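Local coordinates for DUF4276 family protein (Pyrococcus horikoshii, PDB 2P62) that is of unknown function but belongs to the DUF3226 family, whose Toprim-like relationship suggests, without proof, a role in handling nucleic acids, at residues I165-Y169 / I192-N197. Sequence-based numbering, arbitrary orientation.
Sequences ILEKY and ILSIAN
Y169 and I165 meet A196 and I192 in a helix-helix contact of the all-helical part of the chain, which follows the mixed beta sheet of this Toprim-like protein. The short helix 165-168 packs against the C-terminal end of helix 186-196. The pairing is apolar and small, burying 271 Å². The closest pair of alpha carbons is I165 CA and A196 CA, 7.4 Å apart.

Y169 is the first residue past its helix. Its CG stands anti to its own carbonyl carbon, with chi1 at -78°, and the ring reaches across to helix 186-196. The methyl of A196 meets the CE1 and CZ side of the ring at an oblique angle. The separation of Y169 CE1 and A196 CB is 3.4 Å. The phenol oxygen lies over the A196 backbone, Y169 OH 3.4 Å from A196 CA. I192 CG2 approaches obliquely from the same side of the ring plane, but near the opposite ring edge, with Y169 CD2 3.9 Å from I192 CG2. The Y169 and I192 side chains run past one another, pointing opposite ways. The I165 carbonyl oxygen lies in the ring plane of Y169, at the ring edge.

I165 also points its branched side chain at the partner helix. Its CG2 is anti to the backbone N and touches the A196 methyl, I165 CG2 to A196 CB at 3.8 Å. I165 CG2 also reaches the tip of L193, at 4.2 Å from L193 CD1. The A196 methyl thus touches both I165 and the Y169 ring, facing the notch between them.

Y211 of helix 204-218 touches both I165 and N197. The second subunit adds D179, which packs on Y169, and K180, whose NZ hydrogen-bonds I195 O. At the far end of I165, CD1 comes within 4.2 Å of N197 ND2.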
ATOM      1  N   ILE A 165       5.133   2.570  23.478  1.00 39.95           N
ATOM      2  CA  ILE A 165       3.820   2.515  22.831  1.00 40.24           C
ATOM      3  C   ILE A 165       2.965   1.351  23.345  1.00 39.66           C
ATOM      4  O   ILE A 165       1.820   1.551  23.755  1.00 39.38           O
ATOM      5  CB  ILE A 165       3.935   2.361  21.279  1.00 41.04           C
ATOM      6  CG1 ILE A 165       4.791   3.484  20.673  1.00 41.07           C
ATOM      7  CG2 ILE A 165       2.545   2.367  20.657  1.00 38.54           C
ATOM      8  CD1 ILE A 165       4.204   4.871  20.797  1.00 44.66           C
ATOM      9  N   LEU A 166       3.517   0.140  23.319  1.00 38.88           N
ATOM     10  CA  LEU A 166       2.777  -1.046  23.750  1.00 37.56           C
ATOM     11  C   LEU A 166       2.355  -0.969  25.210  1.00 39.24           C
ATOM     12  O   LEU A 166       1.434  -1.663  25.640  1.00 39.05           O
ATOM     13  CB  LEU A 166       3.615  -2.305  23.517  1.00 35.11           C
ATOM     14  CG  LEU A 166       4.105  -2.534  22.085  1.00 33.21           C
ATOM     15  CD1 LEU A 166       4.690  -3.944  21.954  1.00 30.85           C
ATOM     16  CD2 LEU A 166       2.948  -2.336  21.121  1.00 28.86           C
ATOM     17  N   GLU A 167       3.052  -0.127  25.961  1.00 40.58           N
ATOM     18  CA  GLU A 167       2.770   0.094  27.368  1.00 42.55           C
ATOM     19  C   GLU A 167       1.562   1.026  27.448  1.00 43.61           C
ATOM     20  O   GLU A 167       0.589   0.741  28.145  1.00 42.93           O
ATOM     21  CB  GLU A 167       3.983   0.740  28.037  1.00 45.75           C
ATOM     22  CG  GLU A 167       3.751   1.188  29.466  1.00 51.09           C
ATOM     23  CD  GLU A 167       3.138   0.092  30.314  1.00 57.06           C
ATOM     24  OE1 GLU A 167       3.650  -1.055  30.266  1.00 59.34           O
ATOM     25  OE2 GLU A 167       2.147   0.378  31.030  1.00 57.68           O
ATOM     26  N   LYS A 168       1.638   2.140  26.721  1.00 43.88           N
ATOM     27  CA  LYS A 168       0.560   3.122  26.679  1.00 43.38           C
ATOM     28  C   LYS A 168      -0.747   2.436  26.312  1.00 44.69           C
ATOM     29  O   LYS A 168      -1.834   2.932  26.610  1.00 46.59           O
ATOM     30  CB  LYS A 168       0.870   4.203  25.642  1.00 43.94           C
ATOM     31  CG  LYS A 168      -0.226   5.245  25.476  1.00 44.28           C
ATOM     32  CD  LYS A 168       0.188   6.318  24.472  1.00 45.86           C
ATOM     33  CE  LYS A 168      -0.897   7.376  24.292  1.00 46.41           C
ATOM     34  NZ  LYS A 168      -0.485   8.425  23.319  1.00 47.38           N
ATOM     35  N   TYR A 169      -0.639   1.295  25.646  1.00 44.09           N
ATOM     36  CA  TYR A 169      -1.825   0.559  25.264  1.00 44.62           C
ATOM     37  C   TYR A 169      -1.966  -0.665  26.161  1.00 47.50           C
ATOM     38  O   TYR A 169      -2.262  -0.525  27.345  1.00 52.33           O
ATOM     39  CB  TYR A 169      -1.773   0.199  23.762  1.00 39.99           C
ATOM     40  CG  TYR A 169      -2.136   1.391  22.882  1.00 34.81           C
ATOM     41  CD1 TYR A 169      -1.295   2.507  22.805  1.00 33.87           C
ATOM     42  CD2 TYR A 169      -3.394   1.481  22.276  1.00 33.64           C
ATOM     43  CE1 TYR A 169      -1.704   3.690  22.170  1.00 32.05           C
ATOM     44  CE2 TYR A 169      -3.817   2.660  21.636  1.00 32.13           C
ATOM     45  CZ  TYR A 169      -2.971   3.765  21.597  1.00 34.31           C
ATOM     46  OH  TYR A 169      -3.409   4.964  21.061  1.00 33.98           O
ATOM     47  N   ILE A 192      -2.279  -1.607  15.544  1.00 30.68           N
ATOM     48  CA  ILE A 192      -2.541  -0.855  16.759  1.00 29.70           C
ATOM     49  C   ILE A 192      -1.608   0.340  16.703  1.00 30.81           C
ATOM     50  O   ILE A 192      -1.966   1.443  17.119  1.00 33.46           O
ATOM     51  CB  ILE A 192      -2.226  -1.681  18.012  1.00 30.36           C
ATOM     52  CG1 ILE A 192      -3.180  -2.869  18.088  1.00 27.78           C
ATOM     53  CG2 ILE A 192      -2.319  -0.801  19.260  1.00 28.59           C
ATOM     54  CD1 ILE A 192      -2.982  -3.721  19.298  1.00 30.40           C
ATOM     55  N   LEU A 193      -0.407   0.109  16.174  1.00 29.48           N
ATOM     56  CA  LEU A 193       0.590   1.166  16.027  1.00 29.79           C
ATOM     57  C   LEU A 193       0.054   2.268  15.101  1.00 31.10           C
ATOM     58  O   LEU A 193       0.305   3.444  15.338  1.00 32.35           O
ATOM     59  CB  LEU A 193       1.902   0.604  15.456  1.00 29.15           C
ATOM     60  CG  LEU A 193       3.035   1.615  15.200  1.00 31.93           C
ATOM     61  CD1 LEU A 193       3.509   2.204  16.524  1.00 32.41           C
ATOM     62  CD2 LEU A 193       4.207   0.937  14.493  1.00 31.22           C
ATOM     63  N   SER A 194      -0.680   1.894  14.052  1.00 30.95           N
ATOM     64  CA  SER A 194      -1.238   2.883  13.130  1.00 31.80           C
ATOM     65  C   SER A 194      -2.193   3.811  13.882  1.00 32.54           C
ATOM     66  O   SER A 194      -2.240   5.022  13.642  1.00 31.11           O
ATOM     67  CB  SER A 194      -2.005   2.203  11.991  1.00 31.94           C
ATOM     68  OG  SER A 194      -1.166   1.420  11.174  1.00 32.09           O
ATOM     69  N   ILE A 195      -2.963   3.219  14.784  1.00 31.87           N
ATOM     70  CA  ILE A 195      -3.921   3.961  15.585  1.00 31.78           C
ATOM     71  C   ILE A 195      -3.200   4.814  16.619  1.00 33.18           C
ATOM     72  O   ILE A 195      -3.542   5.981  16.823  1.00 34.83           O
ATOM     73  CB  ILE A 195      -4.871   2.998  16.301  1.00 30.42           C
ATOM     74  CG1 ILE A 195      -5.656   2.195  15.258  1.00 27.04           C
ATOM     75  CG2 ILE A 195      -5.767   3.765  17.256  1.00 29.11           C
ATOM     76  CD1 ILE A 195      -6.506   1.073  15.841  1.00 26.24           C
ATOM     77  N   ALA A 196      -2.190   4.235  17.264  1.00 32.63           N
ATOM     78  CA  ALA A 196      -1.434   4.953  18.282  1.00 30.41           C
ATOM     79  C   ALA A 196      -0.680   6.142  17.712  1.00 30.51           C
ATOM     80  O   ALA A 196      -0.383   7.088  18.436  1.00 31.94           O
ATOM     81  CB  ALA A 196      -0.460   4.009  18.977  1.00 26.69           C
ATOM     82  N   ASN A 197      -0.360   6.103  16.422  1.00 31.23           N
ATOM     83  CA  ASN A 197       0.367   7.215  15.812  1.00 31.27           C
ATOM     84  C   ASN A 197      -0.538   8.019  14.894  1.00 31.57           C
ATOM     85  O   ASN A 197      -0.084   8.922  14.192  1.00 32.05           O
ATOM     86  CB  ASN A 197       1.572   6.711  15.017  1.00 31.33           C
ATOM     87  CG  ASN A 197       2.593   6.007  15.888  1.00 33.11           C
ATOM     88  OD1 ASN A 197       3.665   5.629  15.421  1.00 34.66           O
ATOM     89  ND2 ASN A 197       2.262   5.822  17.162  1.00 33.08           N
TER